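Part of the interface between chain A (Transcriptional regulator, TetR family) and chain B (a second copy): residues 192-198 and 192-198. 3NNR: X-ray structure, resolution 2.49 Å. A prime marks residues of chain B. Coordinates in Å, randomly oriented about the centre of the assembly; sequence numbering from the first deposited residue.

Chain A (192-198) TLEVPYL
Chain B 192-198: TLEVPYL

An exact two-fold axis relates the two copies, so every contact is either a residue meeting itself or one of a matched pair. Residues at about 192-194 belong to a weakly bonded helix that begins earlier in the chain, with phi/psi near -61/-31 at Thr192 and -62/-36 at Leu193. Glu194 (-100/5), Val195 (-50/-54), Pro196 (-72/-17) and Tyr197 (-90/1) keep the chain tightly coiled before Leu198 (-67/135) opens it. Three weak backbone hydrogen bonds accompany the coil in each chain: Val195 N to Thr192 O at 3.5 Å, Tyr197 N to Glu194 O at 3.3 Å, and Leu198 N to Val195 O at 3.5 Å.

Two self-pairings set the register: Leu193 CA lies 7.1 Å from Leu193′ CA, and Pro196 CA 6.8 Å from Pro196′ CA. Leu193 leaves its backbone sideways, but its m,t rotamer (chi1 -60°, chi2 172°) carries its end inward until CD2 meets Leu193′ CD2 at 3.4 Å, a tight methyl-to-methyl touch.

Pro196 is the bump, its CA-to-CB bond directed toward the other chain and its ring puckered C-gamma endo. Pro196 CG lodges in the hollow between Pro196′ CG, at 3.7 Å, and the Tyr197′ ring, 3.8 Å from CZ and oblique to it; the two-fold repeats the fit. Tyr197, with chi1 -56° (m) and chi2 -66°, starts sideways and reaches across, so that Tyr197 OH comes 3.4 Å from Pro196′ CD and 4.3 Å from Val195′ CG1. A compact ring suits the close backbones, a long flat side chain spans the gap.

No hydrogen bond crosses; the contacts are apolar packing and close approaches of the tyrosine hydroxyl to carbon, burying 289 Å² in total, mostly at Pro196 and Tyr197. Glu194 directs its CA-to-CB bond away; its end comes nearer but makes no contact, while Thr192 OG1 is hydrogen-bonded elsewhere in the structure.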

ATOM      1  N   THR A 192     -14.005   0.968  -9.151  1.00 68.00           N
ATOM      2  CA  THR A 192     -13.829  -0.253  -9.930  1.00 69.48           C
ATOM      3  C   THR A 192     -14.132  -1.487  -9.075  1.00 71.66           C
ATOM      4  O   THR A 192     -14.609  -2.482  -9.608  1.00 75.77           O
ATOM      5  CB  THR A 192     -12.409  -0.352 -10.507  1.00 68.64           C
ATOM      6  OG1 THR A 192     -12.182   0.783 -11.351  1.00 64.68           O
ATOM      7  CG2 THR A 192     -12.209  -1.621 -11.306  1.00 65.53           C
ATOM      8  N   LEU A 193     -13.875  -1.416  -7.765  1.00 70.45           N
ATOM      9  CA  LEU A 193     -14.192  -2.532  -6.858  1.00 71.15           C
ATOM     10  C   LEU A 193     -15.691  -2.835  -6.817  1.00 72.10           C
ATOM     11  O   LEU A 193     -16.055  -3.999  -6.749  1.00 76.62           O
ATOM     12  CB  LEU A 193     -13.702  -2.288  -5.421  1.00 65.22           C
ATOM     13  CG  LEU A 193     -12.217  -2.080  -5.216  1.00 63.48           C
ATOM     14  CD1 LEU A 193     -11.949  -1.647  -3.772  1.00 53.58           C
ATOM     15  CD2 LEU A 193     -11.456  -3.355  -5.589  1.00 50.60           C
ATOM     16  N   GLU A 194     -16.533  -1.809  -6.889  1.00 74.40           N
ATOM     17  CA  GLU A 194     -17.995  -1.987  -6.812  1.00 79.57           C
ATOM     18  C   GLU A 194     -18.735  -1.961  -8.154  1.00 81.64           C
ATOM     19  O   GLU A 194     -19.950  -2.050  -8.134  1.00 86.15           O
ATOM     20  CB  GLU A 194     -18.606  -0.991  -5.810  1.00 80.40           C
ATOM     21  CG  GLU A 194     -17.990  -1.060  -4.370  1.00 88.07           C
ATOM     22  CD  GLU A 194     -18.174  -2.416  -3.631  1.00100.48           C
ATOM     23  OE1 GLU A 194     -19.308  -2.975  -3.626  1.00107.63           O
ATOM     24  OE2 GLU A 194     -17.177  -2.895  -3.020  1.00105.05           O
ATOM     25  N   VAL A 195     -18.021  -1.884  -9.291  1.00 81.59           N
ATOM     26  CA  VAL A 195     -18.626  -1.948 -10.647  1.00 82.16           C
ATOM     27  C   VAL A 195     -19.594  -3.133 -10.898  1.00 84.66           C
ATOM     28  O   VAL A 195     -20.724  -2.892 -11.323  1.00 88.92           O
ATOM     29  CB  VAL A 195     -17.540  -1.930 -11.799  1.00 82.87           C
ATOM     30  CG1 VAL A 195     -18.105  -2.474 -13.169  1.00 76.24           C
ATOM     31  CG2 VAL A 195     -16.965  -0.526 -11.963  1.00 80.15           C
ATOM     32  N   PRO A 196     -19.161  -4.392 -10.663  1.00 84.40           N
ATOM     33  CA  PRO A 196     -20.077  -5.524 -10.916  1.00 88.01           C
ATOM     34  C   PRO A 196     -21.245  -5.694  -9.924  1.00 88.38           C
ATOM     35  O   PRO A 196     -22.187  -6.422 -10.251  1.00 89.40           O
ATOM     36  CB  PRO A 196     -19.153  -6.732 -10.868  1.00 88.04           C
ATOM     37  CG  PRO A 196     -18.109  -6.334  -9.910  1.00 85.29           C
ATOM     38  CD  PRO A 196     -17.888  -4.863 -10.096  1.00 83.01           C
ATOM     39  N   TYR A 197     -21.177  -5.058  -8.744  1.00 86.86           N
ATOM     40  CA  TYR A 197     -22.267  -5.107  -7.751  1.00 88.67           C
ATOM     41  C   TYR A 197     -23.320  -3.979  -7.894  1.00 87.88           C
ATOM     42  O   TYR A 197     -24.278  -3.925  -7.095  1.00 88.14           O
ATOM     43  CB  TYR A 197     -21.712  -5.105  -6.321  1.00 88.07           C
ATOM     44  CG  TYR A 197     -20.736  -6.224  -6.031  1.00 97.58           C
ATOM     45  CD1 TYR A 197     -21.158  -7.572  -6.024  1.00108.35           C
ATOM     46  CD2 TYR A 197     -19.386  -5.946  -5.736  1.00100.23           C
ATOM     47  CE1 TYR A 197     -20.249  -8.626  -5.753  1.00110.29           C
ATOM     48  CE2 TYR A 197     -18.474  -6.987  -5.462  1.00108.44           C
ATOM     49  CZ  TYR A 197     -18.912  -8.320  -5.463  1.00111.99           C
ATOM     50  OH  TYR A 197     -18.010  -9.321  -5.181  1.00119.75           O
ATOM     51  N   LEU A 198     -23.167  -3.096  -8.885  1.00 85.87           N
ATOM     52  CA  LEU A 198     -24.131  -2.017  -9.090  1.00 87.63           C
ATOM     53  C   LEU A 198     -25.485  -2.591  -9.536  1.00 91.49           C
ATOM     54  O   LEU A 198     -25.528  -3.490 -10.386  1.00 92.95           O
ATOM     55  CB  LEU A 198     -23.623  -0.999 -10.120  1.00 87.13           C
ATOM     56  CG  LEU A 198     -22.347  -0.212  -9.776  1.00 86.22           C
ATOM     57  CD1 LEU A 198     -21.904   0.620 -10.936  1.00 80.89           C
ATOM     58  CD2 LEU A 198     -22.521   0.680  -8.558  1.00 85.05           C
TER
ATOM     59  N   THR B 192     -10.810 -12.227  -3.802  1.00 68.00           N
ATOM     60  CA  THR B 192     -12.048 -11.488  -3.578  1.00 69.48           C
ATOM     61  C   THR B 192     -12.308 -10.510  -4.727  1.00 71.66           C
ATOM     62  O   THR B 192     -13.464 -10.255  -5.045  1.00 75.77           O
ATOM     63  CB  THR B 192     -12.015 -10.730  -2.241  1.00 68.64           C
ATOM     64  OG1 THR B 192     -11.834 -11.679  -1.185  1.00 64.68           O
ATOM     65  CG2 THR B 192     -13.287  -9.947  -2.002  1.00 65.53           C
ATOM     66  N   LEU B 193     -11.249  -9.983  -5.349  1.00 70.45           N
ATOM     67  CA  LEU B 193     -11.405  -9.082  -6.503  1.00 71.15           C
ATOM     68  C   LEU B 193     -12.091  -9.770  -7.685  1.00 72.10           C
ATOM     69  O   LEU B 193     -12.885  -9.132  -8.358  1.00 76.62           O
ATOM     70  CB  LEU B 193     -10.068  -8.497  -6.986  1.00 65.22           C
ATOM     71  CG  LEU B 193      -9.271  -7.670  -6.000  1.00 63.48           C
ATOM     72  CD1 LEU B 193      -7.891  -7.355  -6.584  1.00 53.58           C
ATOM     73  CD2 LEU B 193     -10.048  -6.402  -5.636  1.00 50.60           C
ATOM     74  N   GLU B 194     -11.810 -11.051  -7.906  1.00 74.40           N
ATOM     75  CA  GLU B 194     -12.380 -11.795  -9.043  1.00 79.57           C
ATOM     76  C   GLU B 194     -13.573 -12.698  -8.710  1.00 81.64           C
ATOM     77  O   GLU B 194     -14.043 -13.373  -9.610  1.00 86.15           O
ATOM     78  CB  GLU B 194     -11.277 -12.567  -9.789  1.00 80.40           C
ATOM     79  CG  GLU B 194     -10.086 -11.678 -10.285  1.00 88.07           C
ATOM     80  CD  GLU B 194     -10.460 -10.576 -11.315  1.00100.48           C
ATOM     81  OE1 GLU B 194     -11.201 -10.867 -12.299  1.00107.63           O
ATOM     82  OE2 GLU B 194      -9.971  -9.423 -11.151  1.00105.05           O
ATOM     83  N   VAL B 195     -14.077 -12.680  -7.464  1.00 81.59           N
ATOM     84  CA  VAL B 195     -15.288 -13.439  -7.055  1.00 82.16           C
ATOM     85  C   VAL B 195     -16.533 -13.259  -7.960  1.00 84.66           C
ATOM     86  O   VAL B 195     -17.084 -14.262  -8.412  1.00 88.92           O
ATOM     87  CB  VAL B 195     -15.707 -13.154  -5.555  1.00 82.87           C
ATOM     88  CG1 VAL B 195     -17.207 -13.547  -5.263  1.00 76.24           C
ATOM     89  CG2 VAL B 195     -14.757 -13.867  -4.596  1.00 80.15           C
ATOM     90  N   PRO B 196     -16.988 -12.009  -8.207  1.00 84.40           N
ATOM     91  CA  PRO B 196     -18.184 -11.835  -9.056  1.00 88.01           C
ATOM     92  C   PRO B 196     -18.000 -12.112 -10.562  1.00 88.38           C
ATOM     93  O   PRO B 196     -19.011 -12.270 -11.254  1.00 89.40           O
ATOM     94  CB  PRO B 196     -18.566 -10.382  -8.820  1.00 88.04           C
ATOM     95  CG  PRO B 196     -17.277  -9.722  -8.561  1.00 85.29           C
ATOM     96  CD  PRO B 196     -16.427 -10.706  -7.816  1.00 83.01           C
ATOM     97  N   TYR B 197     -16.753 -12.151 -11.054  1.00 86.86           N
ATOM     98  CA  TYR B 197     -16.466 -12.467 -12.467  1.00 88.67           C
ATOM     99  C   TYR B 197     -16.246 -13.973 -12.759  1.00 87.88           C
ATOM    100  O   TYR B 197     -15.987 -14.344 -13.923  1.00 88.14           O
ATOM    101  CB  TYR B 197     -15.260 -11.669 -12.977  1.00 88.07           C
ATOM    102  CG  TYR B 197     -15.397 -10.170 -12.829  1.00 97.58           C
ATOM    103  CD1 TYR B 197     -16.368  -9.455 -13.564  1.00108.35           C
ATOM    104  CD2 TYR B 197     -14.542  -9.447 -11.973  1.00100.23           C
ATOM    105  CE1 TYR B 197     -16.503  -8.048 -13.431  1.00110.29           C
ATOM    106  CE2 TYR B 197     -14.665  -8.049 -11.836  1.00108.44           C
ATOM    107  CZ  TYR B 197     -15.639  -7.356 -12.572  1.00111.99           C
ATOM    108  OH  TYR B 197     -15.736  -5.990 -12.434  1.00119.75           O
ATOM    109  N   LEU B 198     -16.350 -14.834 -11.742  1.00 85.87           N
ATOM    110  CA  LEU B 198     -16.173 -16.269 -11.948  1.00 87.63           C
ATOM    111  C   LEU B 198     -17.318 -16.829 -12.806  1.00 91.49           C
ATOM    112  O   LEU B 198     -18.485 -16.480 -12.588  1.00 92.95           O
ATOM    113  CB  LEU B 198     -16.096 -17.022 -10.612  1.00 87.13           C
ATOM    114  CG  LEU B 198     -14.920 -16.696  -9.677  1.00 86.22           C
ATOM    115  CD1 LEU B 198     -15.072 -17.396  -8.364  1.00 80.89           C
ATOM    116  CD2 LEU B 198     -13.574 -17.056 -10.283  1.00 85.05           C
TER